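Local coordinates for protein beta-galactosidase (Bacillus circulans, PDB 4MAD) that probably hydrolyses terminal non-reducing beta-D-galactose residues of beta-D-galactosides, as a member of glycoside hydrolase family 35, at residues Glu169-Ser174 / Thr220-Ser225. Numbering follows the deposited sequence.
Sequences ENEYGS and TVNFGS
Glu-171 and Asn-222 meet through one side-chain bond at the C-terminal mouth of the (beta/alpha)8 barrel, the fold of clan GH-A. Glu-171, the predicted proton donor, stands in the loop that follows strand 163-167, whereas Asn-222 lies near the end of strand 218-223. Their CA atoms are 8.4 Å apart, a gap spanned by the two side chains. ND2 of Asn-222 donates a hydrogen bond to the carboxylate in a nearly straight line, with an N-H...O angle of 173° and 2.9 Å from ND2 to Glu-171 OE2. The two ends of this bond differ in geometry: OE2 sits in the plane of the amide, but ND2 reaches OE2 from its anti side, tilted 35° out of the carboxylate plane. The carboxylate and amide planes are 36° apart. ND2 also lies 3.4 Å from CG of Glu-171, the methylene next to the carboxylate, and OE2 comes within 3.5 Å of CB of Asn-222. Glu-171 gets there by a chain extended beyond CG, which carries its carboxylate across from the loop. An alanine in place of Glu-171 would remove the carboxylate, probably leaving ND2 of Asn-222 without this acceptor and the pocket without its presumed acid. OD1 of Asn-222 makes a weak hydrogen bond to the backbone N of Glu-247, the predicted nucleophile, so Asn-222 touches the side chain of one presumed catalytic residue and the main chain of the other. Asn-170, just before the donor, is held by Tyr-66 at its OD1. Glu-169, one residue earlier, forms a salt bridge with Arg-131, and its OE1 accepts the N-H of Asn-170 at 3.0 Å from N, met from above the carboxylate plane.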
# COMPACT_ATOMS: atom_id res chain seq x y z
N GLU A 169 9.52 -16.07 1.96
CA GLU A 169 8.86 -15.06 2.85
C GLU A 169 9.16 -13.82 2.03
O GLU A 169 9.26 -13.83 0.88
CB GLU A 169 9.46 -15.08 4.24
CG GLU A 169 8.52 -15.09 5.40
CD GLU A 169 8.46 -13.75 6.08
OE1 GLU A 169 9.14 -12.83 5.68
OE2 GLU A 169 7.70 -13.63 7.01
N ASN A 170 9.23 -12.73 2.72
CA ASN A 170 9.99 -11.61 2.22
C ASN A 170 11.04 -10.89 3.00
O ASN A 170 10.78 -10.38 4.04
CB ASN A 170 8.85 -10.68 1.87
CG ASN A 170 9.31 -9.50 1.05
OD1 ASN A 170 9.48 -9.62 -0.11
ND2 ASN A 170 9.53 -8.38 1.67
N GLU A 171 12.26 -10.92 2.50
CA GLU A 171 13.34 -10.25 3.18
C GLU A 171 13.31 -10.60 4.69
O GLU A 171 13.40 -9.75 5.52
CB GLU A 171 13.26 -8.74 2.94
CG GLU A 171 13.69 -8.30 1.59
CD GLU A 171 13.98 -6.79 1.45
OE1 GLU A 171 13.34 -6.01 2.16
OE2 GLU A 171 14.83 -6.43 0.62
N TYR A 172 13.18 -11.88 5.00
CA TYR A 172 12.98 -12.27 6.38
C TYR A 172 14.14 -11.87 7.27
O TYR A 172 13.96 -11.53 8.38
CB TYR A 172 12.64 -13.73 6.55
CG TYR A 172 12.30 -14.09 7.96
CD1 TYR A 172 11.17 -13.61 8.60
CD2 TYR A 172 13.15 -14.86 8.72
CE1 TYR A 172 10.89 -13.91 9.88
CE2 TYR A 172 12.87 -15.15 10.02
CZ TYR A 172 11.74 -14.68 10.59
OH TYR A 172 11.44 -14.99 11.86
N GLY A 173 15.34 -11.90 6.71
CA GLY A 173 16.54 -11.62 7.43
C GLY A 173 16.63 -10.23 7.97
O GLY A 173 17.46 -9.90 8.77
N SER A 174 15.78 -9.38 7.44
CA SER A 174 15.69 -8.02 7.91
C SER A 174 14.79 -7.87 9.13
O SER A 174 14.78 -6.84 9.72
CB SER A 174 15.21 -7.09 6.81
OG SER A 174 16.06 -7.06 5.70
N THR A 220 17.99 -15.09 -3.45
CA THR A 220 18.20 -13.97 -4.34
C THR A 220 18.48 -12.76 -3.47
O THR A 220 18.21 -12.82 -2.34
CB THR A 220 16.98 -13.70 -5.19
OG1 THR A 220 15.84 -13.47 -4.39
CG2 THR A 220 16.71 -14.87 -6.11
N VAL A 221 19.02 -11.68 -3.91
CA VAL A 221 19.16 -10.43 -3.20
C VAL A 221 18.48 -9.25 -3.88
O VAL A 221 18.25 -9.29 -5.07
CB VAL A 221 20.64 -10.09 -2.99
CG1 VAL A 221 21.32 -11.13 -2.10
CG2 VAL A 221 21.36 -9.97 -4.32
N ASN A 222 18.29 -8.26 -2.99
CA ASN A 222 17.62 -7.06 -3.35
C ASN A 222 18.51 -5.85 -3.14
O ASN A 222 19.14 -5.74 -2.16
CB ASN A 222 16.39 -6.92 -2.46
CG ASN A 222 15.45 -8.07 -2.62
OD1 ASN A 222 15.44 -8.71 -3.62
ND2 ASN A 222 14.59 -8.25 -1.64
N PHE A 223 18.54 -4.95 -4.09
CA PHE A 223 19.39 -3.82 -3.98
C PHE A 223 19.11 -2.71 -4.99
O PHE A 223 18.45 -2.88 -5.94
CB PHE A 223 20.84 -4.24 -4.02
CG PHE A 223 21.26 -4.90 -5.31
CD1 PHE A 223 21.51 -4.17 -6.42
CD2 PHE A 223 21.45 -6.25 -5.38
CE1 PHE A 223 21.92 -4.78 -7.57
CE2 PHE A 223 21.84 -6.86 -6.54
CZ PHE A 223 22.09 -6.14 -7.61
N GLY A 224 19.65 -1.55 -4.68
CA GLY A 224 19.54 -0.44 -5.57
C GLY A 224 20.79 -0.06 -6.34
O GLY A 224 20.73 0.58 -7.37
N SER A 225 21.93 -0.46 -5.82
CA SER A 225 23.20 -0.19 -6.46
C SER A 225 24.29 -1.19 -6.06
O SER A 225 24.09 -1.98 -5.17
CB SER A 225 23.63 1.24 -6.22
OG SER A 225 24.14 1.37 -4.94